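Local atomic coordinates of hypothetical protein AQ_1575 (Aquifex aeolicus, PDB entry 1LFP), a protein that probably binds DNA and may regulate transcription, although its precise role is not established. Residues Lys137-Val142 with Lys196-Trp201; Val85-Tyr90 with Val97-Thr102; Thr118-Asn123 with Ile219-Ala224. All coordinates share one frame; numbering follows the deposited sequence.

Contact 1: Lys137-Val142 with Lys196-Trp201; sequences KGYIEV and KAQITW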
ATOM      1  N   LYS A 137       3.664 -10.428  -0.154  1.00 20.97           N
ATOM      2  CA  LYS A 137       2.382 -11.060  -0.455  1.00 19.26           C
ATOM      3  C   LYS A 137       1.531 -10.194  -1.383  1.00 18.97           C
ATOM      4  O   LYS A 137       1.721  -8.980  -1.497  1.00 18.90           O
ATOM      5  CB  LYS A 137       1.517 -11.245   0.810  1.00 19.12           C
ATOM      6  CG  LYS A 137       2.043 -12.161   1.925  1.00 20.75           C
ATOM      7  CD  LYS A 137       1.796 -13.627   1.564  1.00 23.44           C
ATOM      8  CE  LYS A 137       2.511 -14.533   2.525  1.00 24.50           C
ATOM      9  NZ  LYS A 137       3.897 -14.059   2.589  1.00 29.25           N
ATOM     10  N   GLY A 138       0.577 -10.846  -2.033  1.00 15.90           N
ATOM     11  CA  GLY A 138      -0.394 -10.102  -2.821  1.00 16.11           C
ATOM     12  C   GLY A 138      -1.388  -9.593  -1.789  1.00 16.87           C
ATOM     13  O   GLY A 138      -1.646 -10.264  -0.813  1.00 16.63           O
ATOM     14  N   TYR A 139      -1.972  -8.426  -2.037  1.00 17.00           N
ATOM     15  CA  TYR A 139      -2.904  -7.817  -1.118  1.00 17.66           C
ATOM     16  C   TYR A 139      -4.102  -7.299  -1.896  1.00 19.51           C
ATOM     17  O   TYR A 139      -3.944  -6.544  -2.843  1.00 18.96           O
ATOM     18  CB  TYR A 139      -2.158  -6.667  -0.433  1.00 20.65           C
ATOM     19  CG  TYR A 139      -2.961  -5.817   0.484  1.00 19.26           C
ATOM     20  CD1 TYR A 139      -3.511  -4.615   0.049  1.00 25.08           C
ATOM     21  CD2 TYR A 139      -3.092  -6.168   1.831  1.00 25.30           C
ATOM     22  CE1 TYR A 139      -4.163  -3.765   0.944  1.00 24.28           C
ATOM     23  CE2 TYR A 139      -3.742  -5.337   2.730  1.00 26.24           C
ATOM     24  CZ  TYR A 139      -4.278  -4.139   2.284  1.00 28.61           C
ATOM     25  OH  TYR A 139      -4.954  -3.324   3.175  1.00 29.68           O
ATOM     26  N   ILE A 140      -5.294  -7.711  -1.473  1.00 23.32           N
ATOM     27  CA  ILE A 140      -6.537  -7.319  -2.122  1.00 22.93           C
ATOM     28  C   ILE A 140      -7.484  -6.704  -1.127  1.00 23.79           C
ATOM     29  O   ILE A 140      -7.679  -7.260  -0.041  1.00 23.62           O
ATOM     30  CB  ILE A 140      -7.213  -8.558  -2.765  1.00 19.37           C
ATOM     31  CG1 ILE A 140      -6.328  -9.053  -3.924  1.00 19.42           C
ATOM     32  CG2 ILE A 140      -8.649  -8.189  -3.238  1.00 21.39           C
ATOM     33  CD1 ILE A 140      -6.680 -10.475  -4.465  1.00 18.24           C
ATOM     34  N   GLU A 141      -8.072  -5.563  -1.485  1.00 23.34           N
ATOM     35  CA  GLU A 141      -9.021  -4.889  -0.608  1.00 25.57           C
ATOM     36  C   GLU A 141     -10.393  -4.977  -1.247  1.00 24.88           C
ATOM     37  O   GLU A 141     -10.513  -4.812  -2.448  1.00 25.48           O
ATOM     38  CB  GLU A 141      -8.649  -3.408  -0.409  1.00 28.75           C
ATOM     39  CG  GLU A 141      -7.850  -3.162   0.872  1.00 30.88           C
ATOM     40  CD  GLU A 141      -7.317  -1.742   1.008  1.00 34.09           C
ATOM     41  OE1 GLU A 141      -8.033  -0.782   0.613  1.00 32.91           O
ATOM     42  OE2 GLU A 141      -6.177  -1.595   1.526  1.00 36.11           O
ATOM     43  N   VAL A 142     -11.403  -5.256  -0.433  1.00 25.83           N
ATOM     44  CA  VAL A 142     -12.789  -5.358  -0.916  1.00 25.21           C
ATOM     45  C   VAL A 142     -13.667  -4.584   0.047  1.00 24.70           C
ATOM     46  O   VAL A 142     -13.598  -4.750   1.269  1.00 27.45           O
ATOM     47  CB  VAL A 142     -13.253  -6.848  -1.008  1.00 29.30           C
ATOM     48  CG1 VAL A 142     -12.852  -7.578   0.208  1.00 32.27           C
ATOM     49  CG2 VAL A 142     -14.770  -6.948  -1.193  1.00 26.49           C
ATOM     50  N   LYS A 196      -8.650  -2.508  -4.177  1.00 30.18           N
ATOM     51  CA  LYS A 196      -7.212  -2.437  -4.445  1.00 28.80           C
ATOM     52  C   LYS A 196      -6.640  -3.829  -4.552  1.00 24.84           C
ATOM     53  O   LYS A 196      -7.103  -4.726  -3.852  1.00 21.22           O
ATOM     54  CB  LYS A 196      -6.455  -1.727  -3.316  1.00 41.68           C
ATOM     55  CG  LYS A 196      -6.805  -0.263  -3.103  1.00 46.68           C
ATOM     56  CD  LYS A 196      -5.801   0.381  -2.132  1.00 52.24           C
ATOM     57  CE  LYS A 196      -6.068   1.868  -1.946  1.00 55.25           C
ATOM     58  NZ  LYS A 196      -5.012   2.532  -1.130  1.00 58.74           N
ATOM     59  N   ALA A 197      -5.627  -3.970  -5.407  1.00 21.44           N
ATOM     60  CA  ALA A 197      -4.896  -5.217  -5.639  1.00 22.16           C
ATOM     61  C   ALA A 197      -3.432  -4.840  -5.873  1.00 21.57           C
ATOM     62  O   ALA A 197      -3.079  -4.249  -6.895  1.00 22.96           O
ATOM     63  CB  ALA A 197      -5.456  -5.958  -6.866  1.00 20.03           C
ATOM     64  N   GLN A 198      -2.556  -5.196  -4.947  1.00 20.88           N
ATOM     65  CA  GLN A 198      -1.162  -4.817  -5.122  1.00 19.52           C
ATOM     66  C   GLN A 198      -0.263  -5.758  -4.333  1.00 17.93           C
ATOM     67  O   GLN A 198      -0.718  -6.502  -3.478  1.00 17.28           O
ATOM     68  CB  GLN A 198      -0.954  -3.379  -4.592  1.00 19.32           C
ATOM     69  CG  GLN A 198      -1.415  -3.215  -3.133  1.00 26.00           C
ATOM     70  CD  GLN A 198      -1.327  -1.764  -2.608  1.00 29.35           C
ATOM     71  OE1 GLN A 198      -1.213  -0.812  -3.376  1.00 33.32           O
ATOM     72  NE2 GLN A 198      -1.395  -1.612  -1.290  1.00 27.79           N
ATOM     73  N   ILE A 199       1.035  -5.666  -4.590  1.00 16.15           N
ATOM     74  CA  ILE A 199       1.997  -6.471  -3.865  1.00 17.40           C
ATOM     75  C   ILE A 199       2.390  -5.656  -2.634  1.00 17.88           C
ATOM     76  O   ILE A 199       2.670  -4.447  -2.742  1.00 17.00           O
ATOM     77  CB  ILE A 199       3.258  -6.718  -4.749  1.00 19.29           C
ATOM     78  CG1 ILE A 199       2.909  -7.658  -5.895  1.00 21.63           C
ATOM     79  CG2 ILE A 199       4.420  -7.231  -3.887  1.00 21.55           C
ATOM     80  CD1 ILE A 199       2.531  -9.047  -5.473  1.00 24.97           C
ATOM     81  N   THR A 200       2.391  -6.302  -1.467  1.00 16.71           N
ATOM     82  CA  THR A 200       2.773  -5.626  -0.235  1.00 16.62           C
ATOM     83  C   THR A 200       3.647  -6.575   0.596  1.00 14.42           C
ATOM     84  O   THR A 200       4.054  -7.642   0.124  1.00 16.77           O
ATOM     85  CB  THR A 200       1.534  -5.204   0.582  1.00 20.10           C
ATOM     86  OG1 THR A 200       1.932  -4.354   1.656  1.00 22.37           O
ATOM     87  CG2 THR A 200       0.792  -6.402   1.136  1.00 22.00           C
ATOM     88  N   TRP A 201       3.958  -6.172   1.820  1.00 16.69           N
ATOM     89  CA  TRP A 201       4.762  -7.026   2.715  1.00 14.46           C
ATOM     90  C   TRP A 201       3.897  -7.230   3.955  1.00 14.89           C
ATOM     91  O   TRP A 201       3.222  -6.303   4.358  1.00 16.39           O
ATOM     92  CB  TRP A 201       6.058  -6.334   3.090  1.00 16.97           C
ATOM     93  CG  TRP A 201       6.997  -6.255   1.987  1.00 17.87           C
ATOM     94  CD1 TRP A 201       6.887  -5.450   0.894  1.00 19.02           C
ATOM     95  CD2 TRP A 201       8.171  -7.061   1.790  1.00 19.11           C
ATOM     96  NE1 TRP A 201       7.926  -5.715   0.012  1.00 16.69           N
ATOM     97  CE2 TRP A 201       8.723  -6.694   0.549  1.00 20.10           C
ATOM     98  CE3 TRP A 201       8.809  -8.063   2.545  1.00 20.19           C
ATOM     99  CZ2 TRP A 201       9.894  -7.294   0.043  1.00 19.13           C
ATOM    100  CZ3 TRP A 201       9.978  -8.657   2.051  1.00 20.98           C
ATOM    101  CH2 TRP A 201      10.506  -8.267   0.807  1.00 19.58           C
TER
HETATM  102  O   HOH W   1      -4.782   0.673   0.704  1.00 50.10           O

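Contact 2: Val85-Tyr90 with Val97-Thr102; sequences VIYEGY and VMVLAT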
ATOM      1  N   VAL A  85      11.886   2.158  -4.207  1.00 19.43           N
ATOM      2  CA  VAL A  85      12.929   1.946  -3.209  1.00 20.54           C
ATOM      3  C   VAL A  85      12.231   1.441  -1.950  1.00 19.68           C
ATOM      4  O   VAL A  85      11.124   1.851  -1.672  1.00 18.09           O
ATOM      5  CB  VAL A  85      13.701   3.266  -2.903  1.00 23.28           C
ATOM      6  CG1 VAL A  85      12.745   4.380  -2.590  1.00 26.12           C
ATOM      7  CG2 VAL A  85      14.660   3.068  -1.735  1.00 24.48           C
ATOM      8  N   ILE A  86      12.874   0.530  -1.238  1.00 19.17           N
ATOM      9  CA  ILE A  86      12.307   0.015  -0.011  1.00 21.73           C
ATOM     10  C   ILE A  86      13.117   0.516   1.137  1.00 20.07           C
ATOM     11  O   ILE A  86      14.334   0.305   1.189  1.00 19.36           O
ATOM     12  CB  ILE A  86      12.314  -1.512  -0.002  1.00 21.78           C
ATOM     13  CG1 ILE A  86      11.470  -1.993  -1.179  1.00 22.28           C
ATOM     14  CG2 ILE A  86      11.798  -2.030   1.339  1.00 20.47           C
ATOM     15  CD1 ILE A  86      10.167  -1.269  -1.238  1.00 27.83           C
ATOM     16  N   TYR A  87      12.467   1.214   2.067  1.00 15.75           N
ATOM     17  CA  TYR A  87      13.169   1.692   3.243  1.00 16.05           C
ATOM     18  C   TYR A  87      12.783   0.793   4.396  1.00 14.02           C
ATOM     19  O   TYR A  87      11.702   0.197   4.399  1.00 14.75           O
ATOM     20  CB  TYR A  87      12.800   3.139   3.575  1.00 19.33           C
ATOM     21  CG  TYR A  87      13.317   4.097   2.553  1.00 20.14           C
ATOM     22  CD1 TYR A  87      14.668   4.476   2.533  1.00 19.69           C
ATOM     23  CD2 TYR A  87      12.475   4.595   1.576  1.00 19.57           C
ATOM     24  CE1 TYR A  87      15.137   5.321   1.556  1.00 21.73           C
ATOM     25  CE2 TYR A  87      12.936   5.444   0.590  1.00 18.69           C
ATOM     26  CZ  TYR A  87      14.270   5.800   0.586  1.00 22.14           C
ATOM     27  OH  TYR A  87      14.685   6.633  -0.436  1.00 21.37           O
ATOM     28  N   GLU A  88      13.707   0.637   5.327  1.00 11.99           N
ATOM     29  CA  GLU A  88      13.478  -0.249   6.467  1.00 13.44           C
ATOM     30  C   GLU A  88      13.999   0.451   7.721  1.00 14.60           C
ATOM     31  O   GLU A  88      15.079   1.034   7.703  1.00 15.47           O
ATOM     32  CB  GLU A  88      14.278  -1.547   6.259  1.00 15.91           C
ATOM     33  CG  GLU A  88      13.790  -2.364   5.096  1.00 15.83           C
ATOM     34  CD  GLU A  88      14.640  -3.605   4.838  1.00 18.29           C
ATOM     35  OE1 GLU A  88      14.879  -4.420   5.767  1.00 17.11           O
ATOM     36  OE2 GLU A  88      15.066  -3.782   3.677  1.00 22.23           O
ATOM     37  N   GLY A  89      13.222   0.416   8.810  1.00 16.38           N
ATOM     38  CA  GLY A  89      13.669   1.045  10.028  1.00 16.55           C
ATOM     39  C   GLY A  89      12.789   0.646  11.195  1.00 17.57           C
ATOM     40  O   GLY A  89      11.888  -0.242  11.093  1.00 14.52           O
ATOM     41  N   TYR A  90      13.034   1.307  12.320  1.00 18.83           N
ATOM     42  CA  TYR A  90      12.303   0.987  13.538  1.00 16.68           C
ATOM     43  C   TYR A  90      11.636   2.209  14.133  1.00 18.98           C
ATOM     44  O   TYR A  90      12.185   3.318  14.097  1.00 22.19           O
ATOM     45  CB  TYR A  90      13.271   0.388  14.571  1.00 17.58           C
ATOM     46  CG  TYR A  90      13.661  -1.045  14.311  1.00 16.97           C
ATOM     47  CD1 TYR A  90      12.934  -2.103  14.859  1.00 20.36           C
ATOM     48  CD2 TYR A  90      14.700  -1.358  13.427  1.00 19.08           C
ATOM     49  CE1 TYR A  90      13.223  -3.422  14.541  1.00 19.79           C
ATOM     50  CE2 TYR A  90      14.992  -2.662  13.100  1.00 18.24           C
ATOM     51  CZ  TYR A  90      14.259  -3.702  13.653  1.00 24.18           C
ATOM     52  OH  TYR A  90      14.589  -5.014  13.335  1.00 25.01           O
ATOM     53  N   VAL A  97       9.338  -1.349  10.595  1.00 15.50           N
ATOM     54  CA  VAL A  97       8.597  -0.615   9.575  1.00 12.31           C
ATOM     55  C   VAL A  97       9.226  -0.779   8.194  1.00 13.22           C
ATOM     56  O   VAL A  97      10.445  -0.638   8.066  1.00 15.23           O
ATOM     57  CB  VAL A  97       8.611   0.922   9.867  1.00 17.71           C
ATOM     58  CG1 VAL A  97       7.772   1.645   8.831  1.00 18.21           C
ATOM     59  CG2 VAL A  97       8.057   1.209  11.257  1.00 20.26           C
HETATM   60  N   MSE A  98       8.406  -1.081   7.189  1.00 12.35           N
HETATM   61  CA  MSE A  98       8.959  -1.116   5.812  1.00 13.07           C
HETATM   62  C   MSE A  98       8.225   0.020   5.100  1.00 14.34           C
HETATM   63  O   MSE A  98       7.047   0.269   5.329  1.00 14.78           O
HETATM   64  CB  MSE A  98       8.686  -2.440   5.108  1.00 11.02           C
HETATM   65  CG  MSE A  98       9.607  -3.613   5.586  1.00 14.10           C
HETATM   66 SE   MSE A  98       9.305  -5.251   4.839  1.00  8.38          SE
HETATM   67  CE  MSE A  98       7.611  -5.236   5.119  1.00 25.45           C
ATOM     68  N   VAL A  99       8.918   0.715   4.209  1.00 12.65           N
ATOM     69  CA  VAL A  99       8.304   1.823   3.506  1.00 14.26           C
ATOM     70  C   VAL A  99       8.569   1.579   2.051  1.00 15.94           C
ATOM     71  O   VAL A  99       9.711   1.376   1.704  1.00 14.88           O
ATOM     72  CB  VAL A  99       8.959   3.155   3.903  1.00 13.60           C
ATOM     73  CG1 VAL A  99       8.388   4.307   3.047  1.00 15.85           C
ATOM     74  CG2 VAL A  99       8.718   3.395   5.412  1.00 19.04           C
ATOM     75  N   LEU A 100       7.521   1.550   1.234  1.00 17.12           N
ATOM     76  CA  LEU A 100       7.667   1.322  -0.196  1.00 15.93           C
ATOM     77  C   LEU A 100       7.496   2.704  -0.838  1.00 17.59           C
ATOM     78  O   LEU A 100       6.458   3.346  -0.702  1.00 16.36           O
ATOM     79  CB  LEU A 100       6.595   0.324  -0.647  1.00 18.11           C
ATOM     80  CG  LEU A 100       6.881  -1.182  -0.515  1.00 23.39           C
ATOM     81  CD1 LEU A 100       7.509  -1.561   0.835  1.00 23.24           C
ATOM     82  CD2 LEU A 100       5.601  -1.942  -0.833  1.00 20.04           C
ATOM     83  N   ALA A 101       8.555   3.192  -1.477  1.00 18.14           N
ATOM     84  CA  ALA A 101       8.509   4.510  -2.079  1.00 18.23           C
ATOM     85  C   ALA A 101       8.793   4.444  -3.579  1.00 23.14           C
ATOM     86  O   ALA A 101       9.361   3.474  -4.072  1.00 20.39           O
ATOM     87  CB  ALA A 101       9.516   5.408  -1.381  1.00 17.38           C
ATOM     88  N   THR A 102       8.307   5.449  -4.314  1.00 24.93           N
ATOM     89  CA  THR A 102       8.542   5.537  -5.762  1.00 25.90           C
ATOM     90  C   THR A 102       8.988   6.976  -5.878  1.00 29.04           C
ATOM     91  O   THR A 102       8.176   7.891  -5.697  1.00 28.80           O
ATOM     92  CB  THR A 102       7.255   5.291  -6.595  1.00 27.14           C
ATOM     93  OG1 THR A 102       6.755   3.967  -6.353  1.00 27.41           O
ATOM     94  CG2 THR A 102       7.569   5.429  -8.093  1.00 28.76           C
TER

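Contact 3: Thr118-Asn123 with Ile219-Ala224; sequences TKHGGN and IKLLNA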
ATOM      1  N   THR A 118      13.338  10.035  12.739  1.00 28.70           N
ATOM      2  CA  THR A 118      13.968  10.715  13.865  1.00 30.22           C
ATOM      3  C   THR A 118      13.030  11.604  14.675  1.00 31.65           C
ATOM      4  O   THR A 118      12.978  11.505  15.903  1.00 31.90           O
ATOM      5  CB  THR A 118      15.145  11.547  13.389  1.00 29.86           C
ATOM      6  OG1 THR A 118      16.104  10.678  12.777  1.00 30.61           O
ATOM      7  CG2 THR A 118      15.799  12.278  14.570  1.00 30.50           C
ATOM      8  N   LYS A 119      12.272  12.443  13.987  1.00 32.53           N
ATOM      9  CA  LYS A 119      11.341  13.352  14.638  1.00 34.46           C
ATOM     10  C   LYS A 119      10.396  12.626  15.571  1.00 34.89           C
ATOM     11  O   LYS A 119      10.073  13.116  16.647  1.00 34.41           O
ATOM     12  CB  LYS A 119      10.556  14.115  13.583  1.00 38.44           C
ATOM     13  CG  LYS A 119      11.289  15.316  13.029  1.00 41.39           C
ATOM     14  CD  LYS A 119      12.731  15.008  12.620  1.00 43.98           C
ATOM     15  CE  LYS A 119      13.301  16.189  11.842  1.00 45.90           C
ATOM     16  NZ  LYS A 119      12.332  16.587  10.770  1.00 46.24           N
ATOM     17  N   HIS A 120       9.974  11.433  15.169  1.00 30.49           N
ATOM     18  CA  HIS A 120       9.059  10.661  15.979  1.00 31.49           C
ATOM     19  C   HIS A 120       9.692   9.606  16.884  1.00 30.81           C
ATOM     20  O   HIS A 120       9.009   8.719  17.364  1.00 32.12           O
ATOM     21  CB  HIS A 120       7.998  10.048  15.072  1.00 34.47           C
ATOM     22  CG  HIS A 120       7.191  11.075  14.341  1.00 35.42           C
ATOM     23  ND1 HIS A 120       6.147  11.757  14.927  1.00 35.56           N
ATOM     24  CD2 HIS A 120       7.330  11.591  13.098  1.00 35.27           C
ATOM     25  CE1 HIS A 120       5.676  12.649  14.075  1.00 37.28           C
ATOM     26  NE2 HIS A 120       6.377  12.571  12.958  1.00 36.43           N
ATOM     27  N   GLY A 121      10.994   9.719  17.122  1.00 35.29           N
ATOM     28  CA  GLY A 121      11.666   8.795  18.021  1.00 34.35           C
ATOM     29  C   GLY A 121      12.026   7.450  17.430  1.00 33.93           C
ATOM     30  O   GLY A 121      12.330   6.496  18.161  1.00 34.01           O
ATOM     31  N   GLY A 122      11.972   7.372  16.106  1.00 29.71           N
ATOM     32  CA  GLY A 122      12.308   6.138  15.427  1.00 29.18           C
ATOM     33  C   GLY A 122      13.696   6.273  14.855  1.00 27.63           C
ATOM     34  O   GLY A 122      14.429   7.215  15.190  1.00 28.45           O
ATOM     35  N   ASN A 123      14.045   5.362  13.957  1.00 25.48           N
ATOM     36  CA  ASN A 123      15.355   5.354  13.340  1.00 23.39           C
ATOM     37  C   ASN A 123      15.380   4.606  12.030  1.00 20.30           C
ATOM     38  O   ASN A 123      15.150   3.408  11.999  1.00 18.64           O
ATOM     39  CB  ASN A 123      16.372   4.686  14.255  1.00 31.90           C
ATOM     40  CG  ASN A 123      17.781   4.872  13.776  1.00 36.25           C
ATOM     41  OD1 ASN A 123      18.641   4.015  13.994  1.00 40.16           O
ATOM     42  ND2 ASN A 123      18.045   6.008  13.134  1.00 39.47           N
ATOM     43  N   ILE A 219       2.170   5.562  15.726  1.00 23.46           N
ATOM     44  CA  ILE A 219       1.129   5.986  14.792  1.00 24.76           C
ATOM     45  C   ILE A 219       1.430   7.312  14.114  1.00 25.02           C
ATOM     46  O   ILE A 219       1.152   7.481  12.938  1.00 24.99           O
ATOM     47  CB  ILE A 219      -0.268   6.069  15.496  1.00 35.03           C
ATOM     48  CG1 ILE A 219      -0.686   4.687  15.991  1.00 38.49           C
ATOM     49  CG2 ILE A 219      -1.302   6.614  14.547  1.00 37.07           C
ATOM     50  CD1 ILE A 219      -2.009   4.667  16.731  1.00 38.49           C
ATOM     51  N   LYS A 220       1.992   8.269  14.840  1.00 26.78           N
ATOM     52  CA  LYS A 220       2.308   9.544  14.216  1.00 26.58           C
ATOM     53  C   LYS A 220       3.414   9.368  13.182  1.00 23.56           C
ATOM     54  O   LYS A 220       3.429  10.013  12.131  1.00 24.17           O
ATOM     55  CB  LYS A 220       2.738  10.559  15.274  1.00 37.99           C
ATOM     56  CG  LYS A 220       1.571  11.151  16.059  1.00 43.91           C
ATOM     57  CD  LYS A 220       2.034  12.307  16.942  1.00 46.42           C
ATOM     58  CE  LYS A 220       0.861  12.994  17.627  1.00 50.88           C
ATOM     59  NZ  LYS A 220       0.037  12.017  18.390  1.00 53.42           N
ATOM     60  N   LEU A 221       4.346   8.492  13.488  1.00 22.89           N
ATOM     61  CA  LEU A 221       5.447   8.250  12.577  1.00 22.01           C
ATOM     62  C   LEU A 221       4.900   7.693  11.269  1.00 21.02           C
ATOM     63  O   LEU A 221       5.216   8.203  10.193  1.00 22.38           O
ATOM     64  CB  LEU A 221       6.423   7.253  13.212  1.00 22.17           C
ATOM     65  CG  LEU A 221       7.876   7.385  12.806  1.00 26.70           C
ATOM     66  CD1 LEU A 221       8.731   6.515  13.731  1.00 25.12           C
ATOM     67  CD2 LEU A 221       8.042   6.983  11.354  1.00 25.13           C
ATOM     68  N   LEU A 222       4.083   6.653  11.380  1.00 21.90           N
ATOM     69  CA  LEU A 222       3.495   6.002  10.217  1.00 21.34           C
ATOM     70  C   LEU A 222       2.664   6.995   9.413  1.00 22.05           C
ATOM     71  O   LEU A 222       2.748   7.024   8.191  1.00 21.96           O
ATOM     72  CB  LEU A 222       2.639   4.809  10.653  1.00 20.03           C
ATOM     73  CG  LEU A 222       3.358   3.709  11.457  1.00 20.32           C
ATOM     74  CD1 LEU A 222       2.489   2.465  11.564  1.00 21.53           C
ATOM     75  CD2 LEU A 222       4.704   3.368  10.719  1.00 22.88           C
ATOM     76  N   ASN A 223       1.855   7.801  10.109  1.00 22.55           N
ATOM     77  CA  ASN A 223       1.027   8.809   9.442  1.00 22.81           C
ATOM     78  C   ASN A 223       1.911   9.820   8.711  1.00 22.97           C
ATOM     79  O   ASN A 223       1.567  10.271   7.619  1.00 25.08           O
ATOM     80  CB  ASN A 223       0.203   9.603  10.456  1.00 29.24           C
ATOM     81  CG  ASN A 223      -0.945   8.823  11.029  1.00 29.61           C
ATOM     82  OD1 ASN A 223      -1.479   9.183  12.087  1.00 35.90           O
ATOM     83  ND2 ASN A 223      -1.348   7.755  10.346  1.00 30.66           N
ATOM     84  N   ALA A 224       3.036  10.178   9.330  1.00 22.54           N
ATOM     85  CA  ALA A 224       3.945  11.151   8.750  1.00 24.91           C
ATOM     86  C   ALA A 224       4.558  10.561   7.478  1.00 26.81           C
ATOM     87  O   ALA A 224       4.697  11.257   6.461  1.00 28.41           O
ATOM     88  CB  ALA A 224       5.018  11.534   9.771  1.00 19.56           C
TER

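Contact 1: Lys137-Val142 with Lys196-Trp201
Y139 and Q198 face each other as a hydrogen-bonded antiparallel pair, and six backbone hydrogen bonds, one of them weak, tie the strands. Y139 N reaches Q198 O at 2.7 Å, with a bent N-H...O angle of 138°, while Q198 N returns a straighter bond to Y139 O. K137 with T200 forms a second such pair, and E141 with K196 a third, in which the bond from K196 N to E141 O is weak at 3.4 Å. Between them G138 faces I199 and I140 faces A197, non-hydrogen-bonded pairs where CA-H...O contacts appear, among them A197 CA to Y139 O at 3.2 Å. Strand 196-203 is an edge strand of a four-stranded antiparallel sheet; strand 134-143 is bonded on its far side to strand 170-175.

Side-chain packing involves Y139, Q198 and T200. CG of Y139 lies anti to the backbone N (chi1 175°), and the ring runs beside the Q198 side chain, its plane 33° from the amide. T200 CG2 comes to 3.4 Å from Y139 CB.

Polar side-chain links form on the same face, which also bears E141 and K196. Y139 OH donates to E141 OE2 at 2.7 Å, meeting the carboxylate on its anti side. A water then donates to E141 OE2 and accepts from K196 NZ at 2.6 Å, bridging opposite charges whose nearer atoms, E141 OE1 and K196 NZ, stand 4.8 Å apart.

Contact 2: Val85-Tyr90 with Val97-Thr102
The I86 and L100 side chains run alongside one another, both directed off the same face from a non-hydrogen-bonded pair. The I86 chain bends back at its end (chi2 -47°), setting CD1 against the neighbouring leucine. I86 CD1 is 3.4 Å from both L100 CG and L100 CD1, tighter than usual carbon-carbon contact. E88 and the selenomethionine M98 project from the same face, but their side chains meet only loosely, E88 CG to M98 CG being 4.4 Å.

The other face carries V85, Y87, V99 and A101. CG of Y87 stands anti to the carbonyl carbon (chi1 -69°), and the ring rim reaches A101, while Y87 CB meets V99 CB at 3.9 Å. A101 CB lies at the ring edge near its plane, 3.9 Å from Y87 CE2, whereas V85 CG2 lies 3.6 Å above one face of the Y87 ring, offset toward the rim. The ring is thus touched at its edge from the opposing strand and on a face from its own. V85 CG1 also packs on A101 CB at 3.6 Å.

Three hydrogen-bonded pairs, V85 with A101, Y87 with V99 and G89 with V97, fix this antiparallel register; Y87 N to V99 O is 2.8 Å with an N-H...O angle of 167°.

The two strands form a beta hairpin, flanked in its mixed sheet by strand 123-124 beyond 83-91 and by strand 231-239 beyond 95-103. Y87 OH bonds to T110 OG1 of helix 106-119, which packs against the face bearing Y87 and V97, while the E88 carboxylate accepts backbone N-H groups from G128, V130 and S131.

Contact 3: Thr118-Asn123 with Ile219-Ala224
A Schellman motif ends helix 106-119, and the turn it makes rests against helix 212-226 through H120 and L221. G121, at positive phi (80°), is the C-prime residue: its N bonds to T118 O, and G122 N bonds to F117 O.

H120, the first residue to leave helical geometry, carries the contact. Its CG is anti to the carbonyl carbon (chi1 -61°), and one face of the imidazole lies over the helix backbone. L221 CA sits above that face, 4.0 Å from the centroid of the H120 ring and 25° off the normal, a CH-pi contact; K220 O lies over the same face near the rim. Around the ring, ND1 of H120 meets K220 CB at 3.6 Å, while NE2 of H120 approaches A224 CB at 3.6 Å. At the base of the side chain, H120 CB packs on L221 CG at 3.5 Å. L221 CD1 reaches on to G122 CA at 4.0 Å, where a CB on the glycine would clash with it.

An alanine in place of H120 would keep the CB contact with L221 but lack the imidazole, and would probably leave a gap over K220, L221 and A224.

L221 also packs on V116 and F117 of helix 106-119, continuing the apolar joint inward. With no hydrogen bond between the two segments, their association rests on van der Waals and CH-pi contact, which suggests that fit of surfaces, not paired charges, holds them together.

In the fold
Contact 2 closes first along the chain; contact 1 then lies nested within the loop that contact 3 closes. Contacts 2 and 3 are near neighbours, their centres about 13 Å apart: helix 106-119 follows strand 95-103 directly, Y90 O and N123 N probably hydrogen-bond, and V97 packs on L222. Contact 1 belongs to a separate antiparallel sheet, with its centre about 17 Å from that of contact 2, yet W201 at its end packs on L100 of the hairpin. Contacts 1 and 3 do not touch, their nearest atoms being about 11 Å apart. The hairpin therefore connects both, packing against the second sheet through L100 and W201 and against helix 212-226 through V97.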